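Long-range contacts in arginyl-tRNA synthetase, putative (Plasmodium falciparum, PDB 5JLD), which probably joins L-arginine to tRNA(Arg) at the expense of ATP, releasing AMP and diphosphate, as a class I aminoacyl-tRNA synthetase: residues A[48-56]-A[66-74]; A[11-19]-A[30-38]. All coordinates share one frame; numbering follows the deposited sequence.

Interaction 1 (A[48-56]-A[66-74]); sequences NNAINIYKK and AQKISEFII
Ala50 presses its methyl group into the helix 66-74 as a knob into a hole lined by Ala66, Ile69, Ser70 and Ile73. Its CB lies 3.7 Å from Ser70 CB, and so close a seat suits a residue with a single methyl. Ser70 is small too, and it turns its OG back along its own helix (chi1 76°) to hydrogen-bond Gln67 O at 2.8 Å, which satisfies the hydroxyl; its CB is what meets Ala50.

One turn on, Tyr54 lays a ring face over the backbone of Ala66: Ala66 N stands 3.6 Å above the ring plane, over its centre. With CG swung anti to the backbone N (chi1 179°), the ring is brought flat over the first residue of the other segment, and the one-carbon side chain of Ala66 keeps the helix backbone close to the ring face. Ile69 uses both branches. CG2 touches Ala50 CB, while the extended CG1 arm carries CD1 to 3.6 Å from Tyr54 CA and, in plane, to the edge of the tyrosine ring; Ile53 CG2 meets the same CD1.

No hydrogen bond crosses between the segments, whose axes approach to 8.4 Å at 124°. This is a knob-into-hole contact between two successive helices, 49-57 and 66-75, with alanines at the close approach, in the N-terminal domain of arginyl-tRNA synthetase.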
loop_
_atom_site.group_PDB
_atom_site.type_symbol
_atom_site.label_atom_id
_atom_site.label_comp_id
_atom_site.label_asym_id
_atom_site.label_seq_id
_atom_site.Cartn_x
_atom_site.Cartn_y
_atom_site.Cartn_z
ATOM N N ASN A 48 1.496 7.210 -27.261
ATOM C CA ASN A 48 1.625 6.245 -28.340
ATOM C C ASN A 48 0.405 6.142 -29.247
ATOM O O ASN A 48 0.387 5.317 -30.175
ATOM C CB ASN A 48 1.953 4.864 -27.755
ATOM C CG ASN A 48 3.439 4.690 -27.487
ATOM O OD1 ASN A 48 4.038 5.447 -26.732
ATOM N ND2 ASN A 48 4.042 3.702 -28.128
ATOM N N ASN A 49 -0.580 7.016 -29.030
ATOM C CA ASN A 49 -1.896 6.849 -29.661
ATOM C C ASN A 49 -1.898 6.953 -31.173
ATOM O O ASN A 49 -2.769 6.371 -31.829
ATOM C CB ASN A 49 -2.894 7.849 -29.081
ATOM C CG ASN A 49 -3.357 7.452 -27.693
ATOM O OD1 ASN A 49 -2.675 7.723 -26.709
ATOM N ND2 ASN A 49 -4.503 6.784 -27.609
ATOM N N ALA A 50 -0.915 7.648 -31.739
ATOM C CA ALA A 50 -0.827 7.752 -33.190
ATOM C C ALA A 50 -0.693 6.373 -33.822
ATOM O O ALA A 50 -1.183 6.137 -34.921
ATOM C CB ALA A 50 0.350 8.641 -33.611
ATOM N N ILE A 51 -0.029 5.460 -33.123
ATOM C CA ILE A 51 0.228 4.135 -33.679
ATOM C C ILE A 51 -1.096 3.371 -33.797
ATOM O O ILE A 51 -1.420 2.816 -34.850
ATOM C CB ILE A 51 1.261 3.379 -32.828
ATOM C CG1 ILE A 51 2.596 4.135 -32.898
ATOM C CG2 ILE A 51 1.428 1.930 -33.315
ATOM C CD1 ILE A 51 3.678 3.619 -31.973
ATOM N N ASN A 52 -1.894 3.419 -32.744
ATOM C CA ASN A 52 -3.209 2.783 -32.781
ATOM C C ASN A 52 -4.185 3.458 -33.754
ATOM O O ASN A 52 -4.967 2.781 -34.433
ATOM C CB ASN A 52 -3.792 2.734 -31.374
ATOM C CG ASN A 52 -3.168 1.622 -30.542
ATOM O OD1 ASN A 52 -2.277 0.904 -31.016
ATOM N ND2 ASN A 52 -3.621 1.478 -29.300
ATOM N N ILE A 53 -4.118 4.782 -33.856
ATOM C CA ILE A 53 -4.974 5.485 -34.804
ATOM C C ILE A 53 -4.593 5.095 -36.224
ATOM O O ILE A 53 -5.462 4.935 -37.078
ATOM C CB ILE A 53 -4.891 7.011 -34.625
ATOM C CG1 ILE A 53 -5.454 7.403 -33.256
ATOM C CG2 ILE A 53 -5.683 7.719 -35.713
ATOM C CD1 ILE A 53 -5.290 8.862 -32.904
ATOM N N TYR A 54 -3.294 4.930 -36.475
ATOM C CA TYR A 54 -2.822 4.537 -37.804
ATOM C C TYR A 54 -3.239 3.112 -38.114
ATOM O O TYR A 54 -3.623 2.807 -39.231
ATOM C CB TYR A 54 -1.297 4.667 -37.925
ATOM C CG TYR A 54 -0.752 4.259 -39.284
ATOM C CD1 TYR A 54 -1.036 5.000 -40.419
ATOM C CD2 TYR A 54 0.050 3.135 -39.426
ATOM C CE1 TYR A 54 -0.542 4.634 -41.659
ATOM C CE2 TYR A 54 0.552 2.760 -40.663
ATOM C CZ TYR A 54 0.249 3.509 -41.774
ATOM O OH TYR A 54 0.747 3.146 -43.005
ATOM N N LYS A 55 -3.177 2.233 -37.121
ATOM C CA LYS A 55 -3.572 0.854 -37.366
ATOM C C LYS A 55 -5.075 0.759 -37.651
ATOM O O LYS A 55 -5.477 0.099 -38.605
ATOM C CB LYS A 55 -3.163 -0.039 -36.189
ATOM C CG LYS A 55 -1.642 -0.191 -36.088
ATOM C CD LYS A 55 -1.196 -1.273 -35.111
ATOM C CE LYS A 55 -1.553 -0.944 -33.666
ATOM N NZ LYS A 55 -1.008 -1.950 -32.699
ATOM N N LYS A 56 -5.896 1.448 -36.862
ATOM C CA LYS A 56 -7.351 1.412 -37.068
ATOM C C LYS A 56 -7.822 2.110 -38.351
ATOM O O LYS A 56 -8.538 1.521 -39.165
ATOM C CB LYS A 56 -8.074 2.046 -35.883
ATOM C CG LYS A 56 -8.054 1.224 -34.610
ATOM C CD LYS A 56 -9.025 1.791 -33.577
ATOM C CE LYS A 56 -10.467 1.695 -34.058
ATOM N NZ LYS A 56 -11.431 2.064 -32.977
ATOM N N ALA A 66 2.503 6.001 -39.699
ATOM C CA ALA A 66 2.065 6.465 -38.388
ATOM C C ALA A 66 2.710 7.817 -38.010
ATOM O O ALA A 66 2.083 8.663 -37.341
ATOM C CB ALA A 66 2.364 5.389 -37.316
ATOM N N GLN A 67 3.946 8.028 -38.456
ATOM C CA GLN A 67 4.673 9.245 -38.097
ATOM C C GLN A 67 3.944 10.499 -38.578
ATOM O O GLN A 67 3.942 11.513 -37.893
ATOM C CB GLN A 67 6.115 9.229 -38.641
ATOM C CG GLN A 67 6.944 10.399 -38.081
ATOM C CD GLN A 67 8.443 10.236 -38.230
ATOM O OE1 GLN A 67 8.927 9.533 -39.117
ATOM N NE2 GLN A 67 9.191 10.868 -37.327
ATOM N N LYS A 68 3.314 10.438 -39.743
ATOM C CA LYS A 68 2.561 11.599 -40.202
ATOM C C LYS A 68 1.379 11.930 -39.294
ATOM O O LYS A 68 1.099 13.101 -39.015
ATOM C CB LYS A 68 2.091 11.401 -41.633
ATOM C CG LYS A 68 3.219 11.039 -42.578
ATOM C CD LYS A 68 2.965 11.666 -43.916
ATOM C CE LYS A 68 1.690 11.124 -44.526
ATOM N NZ LYS A 68 1.714 11.268 -45.996
ATOM N N ILE A 69 0.713 10.899 -38.800
ATOM C CA ILE A 69 -0.360 11.101 -37.838
ATOM C C ILE A 69 0.208 11.751 -36.581
ATOM O O ILE A 69 -0.346 12.737 -36.068
ATOM C CB ILE A 69 -1.065 9.772 -37.515
ATOM C CG1 ILE A 69 -1.749 9.240 -38.786
ATOM C CG2 ILE A 69 -2.055 9.920 -36.337
ATOM C CD1 ILE A 69 -2.713 8.070 -38.533
ATOM N N SER A 70 1.343 11.247 -36.105
ATOM C CA SER A 70 1.891 11.825 -34.884
ATOM C C SER A 70 2.268 13.293 -35.108
ATOM O O SER A 70 2.120 14.113 -34.209
ATOM C CB SER A 70 3.091 11.022 -34.382
ATOM O OG SER A 70 4.239 11.273 -35.139
ATOM N N GLU A 71 2.710 13.618 -36.322
ATOM C CA GLU A 71 3.052 14.995 -36.672
ATOM C C GLU A 71 1.815 15.913 -36.710
ATOM O O GLU A 71 1.867 17.065 -36.285
ATOM C CB GLU A 71 3.777 15.019 -38.023
ATOM C CG GLU A 71 5.026 15.849 -38.010
ATOM C CD GLU A 71 6.095 15.287 -37.099
ATOM O OE1 GLU A 71 6.493 14.128 -37.305
ATOM O OE2 GLU A 71 6.559 16.012 -36.195
ATOM N N PHE A 72 0.705 15.406 -37.232
ATOM C CA PHE A 72 -0.554 16.150 -37.153
ATOM C C PHE A 72 -0.933 16.429 -35.666
ATOM O O PHE A 72 -1.209 17.594 -35.261
ATOM C CB PHE A 72 -1.643 15.361 -37.894
ATOM C CG PHE A 72 -2.925 16.115 -38.106
ATOM C CD1 PHE A 72 -2.915 17.456 -38.456
ATOM C CD2 PHE A 72 -4.146 15.460 -37.987
ATOM C CE1 PHE A 72 -4.106 18.138 -38.666
ATOM C CE2 PHE A 72 -5.337 16.133 -38.189
ATOM C CZ PHE A 72 -5.322 17.475 -38.526
ATOM N N ILE A 73 -0.878 15.377 -34.848
ATOM C CA ILE A 73 -1.148 15.534 -33.410
ATOM C C ILE A 73 -0.244 16.603 -32.760
ATOM O O ILE A 73 -0.708 17.468 -32.029
ATOM C CB ILE A 73 -0.963 14.207 -32.655
ATOM C CG1 ILE A 73 -2.037 13.198 -33.085
ATOM C CG2 ILE A 73 -0.980 14.450 -31.137
ATOM C CD1 ILE A 73 -1.922 11.861 -32.408
ATOM N N ILE A 74 1.048 16.529 -33.037
ATOM C CA ILE A 74 2.005 17.512 -32.540
ATOM C C ILE A 74 1.655 18.933 -33.010
ATOM O O ILE A 74 1.688 19.877 -32.216
ATOM C CB ILE A 74 3.439 17.141 -32.986
ATOM C CG1 ILE A 74 3.914 15.896 -32.212
ATOM C CG2 ILE A 74 4.403 18.327 -32.813
ATOM C CD1 ILE A 74 5.333 15.463 -32.523
#

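Interaction 2 (A[11-19]-A[30-38]); sequences TKKIKTIFQ and SEDAIVTYA
Gln19 binds the backbone of residues 31-33 through both ends of its side-chain amide. OE1 accepts the N-H of Ala33 at 2.7 Å in a nearly straight bond (171°), and NE2 donates to Glu31 O at 3.0 Å, with that oxygen close to the amide plane. A bend at chi2 (63°) turns the amide towards the chain; glutamine suits the place because it offers an acceptor and a donor side by side.

The charged contact is looser. Lys15 runs out past Ala33, its CE 3.1 Å from Ala33 O, and its NZ forms a long salt bridge of 3.7 Å with OD1 of the solvent-exposed Asp32.

Apolar packing fills the rest. Val35 sets its two methyls against the helix: CG2 lies 3.5 Å from Lys15 CA and also meets Ile14 CG2, while CG1 faces Thr11. A branched residue fits here, since its methyls reach successive helical turns. Ala33 CB, compact enough to let the chain before the strand come close, touches Phe18 CB.

Phe18 and Ile14 also reach Val95 of strand 93-97. The helix therefore packs across the four-stranded antiparallel sheet, of which 35-37 is one edge strand, an alpha+beta arrangement in the N-terminal domain of arginyl-tRNA synthetase.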
loop_
_atom_site.group_PDB
_atom_site.type_symbol
_atom_site.label_atom_id
_atom_site.label_comp_id
_atom_site.label_asym_id
_atom_site.label_seq_id
_atom_site.Cartn_x
_atom_site.Cartn_y
_atom_site.Cartn_z
ATOM N N THR A 11 1.104 13.335 -15.177
ATOM C CA THR A 11 0.611 12.344 -16.139
ATOM C C THR A 11 -0.801 12.694 -16.645
ATOM O O THR A 11 -1.086 12.522 -17.830
ATOM C CB THR A 11 0.607 10.910 -15.538
ATOM O OG1 THR A 11 1.954 10.468 -15.345
ATOM C CG2 THR A 11 -0.088 9.940 -16.464
ATOM N N LYS A 12 -1.665 13.197 -15.753
ATOM C CA LYS A 12 -3.057 13.511 -16.108
ATOM C C LYS A 12 -3.130 14.797 -16.896
ATOM O O LYS A 12 -3.944 14.935 -17.814
ATOM C CB LYS A 12 -3.948 13.640 -14.858
ATOM C CG LYS A 12 -4.561 12.346 -14.355
ATOM C CD LYS A 12 -5.591 12.630 -13.229
ATOM C CE LYS A 12 -6.954 13.021 -13.789
ATOM N NZ LYS A 12 -7.720 11.814 -14.198
ATOM N N LYS A 13 -2.277 15.742 -16.519
ATOM C CA LYS A 13 -2.143 17.007 -17.237
ATOM C C LYS A 13 -1.776 16.777 -18.718
ATOM O O LYS A 13 -2.445 17.268 -19.658
ATOM C CB LYS A 13 -1.085 17.871 -16.550
ATOM C CG LYS A 13 -0.939 19.257 -17.148
ATOM C CD LYS A 13 0.098 20.094 -16.413
ATOM C CE LYS A 13 -0.035 21.558 -16.825
ATOM N NZ LYS A 13 0.829 22.474 -16.034
ATOM N N ILE A 14 -0.720 16.002 -18.912
ATOM C CA ILE A 14 -0.224 15.695 -20.252
ATOM C C ILE A 14 -1.220 14.828 -21.036
ATOM O O ILE A 14 -1.459 15.058 -22.248
ATOM C CB ILE A 14 1.130 14.997 -20.177
ATOM C CG1 ILE A 14 2.212 15.989 -19.721
ATOM C CG2 ILE A 14 1.464 14.370 -21.504
ATOM C CD1 ILE A 14 3.639 15.403 -19.695
ATOM N N LYS A 15 -1.816 13.857 -20.336
ATOM C CA LYS A 15 -2.856 13.019 -20.937
ATOM C C LYS A 15 -3.958 13.893 -21.496
ATOM O O LYS A 15 -4.399 13.692 -22.627
ATOM C CB LYS A 15 -3.446 12.018 -19.928
ATOM C CG LYS A 15 -4.420 11.040 -20.567
ATOM C CD LYS A 15 -5.208 10.229 -19.535
ATOM C CE LYS A 15 -6.475 9.630 -20.166
ATOM N NZ LYS A 15 -7.296 10.665 -20.891
ATOM N N THR A 16 -4.391 14.873 -20.707
ATOM C CA THR A 16 -5.419 15.806 -21.171
ATOM C C THR A 16 -4.956 16.619 -22.399
ATOM O O THR A 16 -5.689 16.736 -23.391
ATOM C CB THR A 16 -5.837 16.777 -20.054
ATOM O OG1 THR A 16 -6.444 16.033 -18.992
ATOM C CG2 THR A 16 -6.841 17.812 -20.588
ATOM N N ILE A 17 -3.748 17.171 -22.342
ATOM C CA ILE A 17 -3.234 17.905 -23.513
ATOM C C ILE A 17 -3.285 17.057 -24.821
ATOM O O ILE A 17 -3.804 17.499 -25.884
ATOM C CB ILE A 17 -1.803 18.411 -23.228
ATOM C CG1 ILE A 17 -1.862 19.524 -22.169
ATOM C CG2 ILE A 17 -1.065 18.862 -24.536
ATOM C CD1 ILE A 17 -0.526 19.892 -21.594
ATOM N N PHE A 18 -2.821 15.815 -24.730
ATOM C CA PHE A 18 -2.863 14.939 -25.902
ATOM C C PHE A 18 -4.287 14.572 -26.327
ATOM O O PHE A 18 -4.591 14.532 -27.525
ATOM C CB PHE A 18 -2.052 13.669 -25.654
ATOM C CG PHE A 18 -0.588 13.851 -25.897
ATOM C CD1 PHE A 18 -0.052 13.637 -27.165
ATOM C CD2 PHE A 18 0.255 14.273 -24.870
ATOM C CE1 PHE A 18 1.305 13.819 -27.395
ATOM C CE2 PHE A 18 1.615 14.463 -25.097
ATOM C CZ PHE A 18 2.140 14.231 -26.361
ATOM N N GLN A 19 -5.151 14.306 -25.347
ATOM C CA GLN A 19 -6.558 13.997 -25.607
ATOM C C GLN A 19 -7.217 15.118 -26.402
ATOM O O GLN A 19 -7.927 14.870 -27.393
ATOM C CB GLN A 19 -7.324 13.766 -24.284
ATOM C CG GLN A 19 -8.750 13.251 -24.472
ATOM C CD GLN A 19 -8.792 11.886 -25.126
ATOM O OE1 GLN A 19 -8.333 10.896 -24.554
ATOM N NE2 GLN A 19 -9.330 11.825 -26.342
ATOM N N SER A 30 -13.249 7.899 -31.223
ATOM C CA SER A 30 -13.240 7.490 -29.825
ATOM C C SER A 30 -11.892 6.853 -29.567
ATOM O O SER A 30 -11.635 5.716 -29.965
ATOM C CB SER A 30 -14.390 6.526 -29.490
ATOM N N GLU A 31 -11.030 7.611 -28.905
ATOM C CA GLU A 31 -9.636 7.234 -28.737
ATOM C C GLU A 31 -9.117 7.874 -27.452
ATOM O O GLU A 31 -8.819 9.067 -27.416
ATOM C CB GLU A 31 -8.809 7.673 -29.963
ATOM C CG GLU A 31 -7.292 7.441 -29.857
ATOM C CD GLU A 31 -6.895 5.988 -30.054
ATOM O OE1 GLU A 31 -7.625 5.254 -30.754
ATOM O OE2 GLU A 31 -5.865 5.566 -29.485
ATOM N N ASP A 32 -9.038 7.085 -26.389
ATOM C CA ASP A 32 -8.587 7.599 -25.107
ATOM C C ASP A 32 -7.068 7.677 -25.101
ATOM O O ASP A 32 -6.384 6.679 -25.337
ATOM C CB ASP A 32 -9.093 6.724 -23.960
ATOM C CG ASP A 32 -8.930 7.391 -22.606
ATOM O OD1 ASP A 32 -7.871 7.211 -21.969
ATOM O OD2 ASP A 32 -9.869 8.095 -22.178
ATOM N N ALA A 33 -6.548 8.875 -24.854
ATOM C CA ALA A 33 -5.109 9.094 -24.862
ATOM C C ALA A 33 -4.462 8.332 -23.722
ATOM O O ALA A 33 -4.962 8.336 -22.600
ATOM C CB ALA A 33 -4.784 10.574 -24.755
ATOM N N ILE A 34 -3.357 7.665 -24.018
ATOM C CA ILE A 34 -2.588 7.014 -22.974
ATOM C C ILE A 34 -1.185 7.608 -22.942
ATOM O O ILE A 34 -0.534 7.778 -23.975
ATOM C CB ILE A 34 -2.526 5.490 -23.160
ATOM C CG1 ILE A 34 -3.937 4.897 -23.078
ATOM C CG2 ILE A 34 -1.641 4.873 -22.093
ATOM C CD1 ILE A 34 -3.980 3.376 -23.158
ATOM N N VAL A 35 -0.746 7.931 -21.738
ATOM C CA VAL A 35 0.520 8.585 -21.513
ATOM C C VAL A 35 1.394 7.724 -20.608
ATOM O O VAL A 35 0.946 7.230 -19.570
ATOM C CB VAL A 35 0.292 9.992 -20.911
ATOM C CG1 VAL A 35 1.576 10.556 -20.286
ATOM C CG2 VAL A 35 -0.245 10.906 -21.992
ATOM N N THR A 36 2.630 7.519 -21.040
ATOM C CA THR A 36 3.628 6.804 -20.258
ATOM C C THR A 36 4.880 7.648 -20.097
ATOM O O THR A 36 4.934 8.798 -20.532
ATOM C CB THR A 36 4.047 5.466 -20.913
ATOM O OG1 THR A 36 4.751 5.738 -22.129
ATOM C CG2 THR A 36 2.848 4.578 -21.193
ATOM N N TYR A 37 5.883 7.061 -19.462
ATOM C CA TYR A 37 7.175 7.697 -19.318
ATOM C C TYR A 37 7.962 7.354 -20.541
ATOM O O TYR A 37 7.799 6.279 -21.109
ATOM C CB TYR A 37 7.919 7.230 -18.063
ATOM C CG TYR A 37 7.226 7.613 -16.782
ATOM C CD1 TYR A 37 6.924 8.936 -16.517
ATOM C CD2 TYR A 37 6.886 6.650 -15.826
ATOM C CE1 TYR A 37 6.286 9.306 -15.350
ATOM C CE2 TYR A 37 6.260 7.010 -14.645
ATOM C CZ TYR A 37 5.963 8.341 -14.418
ATOM O OH TYR A 37 5.342 8.728 -13.264
ATOM N N ALA A 38 8.792 8.288 -20.968
ATOM C CA ALA A 38 9.702 8.028 -22.066
ATOM C C ALA A 38 10.997 7.517 -21.470
ATOM O O ALA A 38 11.223 7.641 -20.259
ATOM C CB ALA A 38 9.939 9.288 -22.884
#

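In the fold
Interactions 1 and 2 follow one another along the chain, their centres about 13 Å apart, and Asn49 joins them. It donates ND2 to Glu31 OE2 (2.6 Å) and to Asp32 O, and takes the Ile34 N-H on OD1 at 2.8 Å, tying segment 30-38 to the helix pair. Ile53 CG1 adds packing against Glu31 CD at 3.8 Å. Helix 10-25 also reaches interaction 1, where Ile22 touches Asn49 and Ile73. Both contacts belong to the N-terminal domain, their centres about 36 Å (interaction 1) and 25 Å (interaction 2) from the centre of the chain. At the other end of interaction 2, Tyr37 OH and Thr11 N bond to Asp524, linking this domain to the anticodon-binding domain.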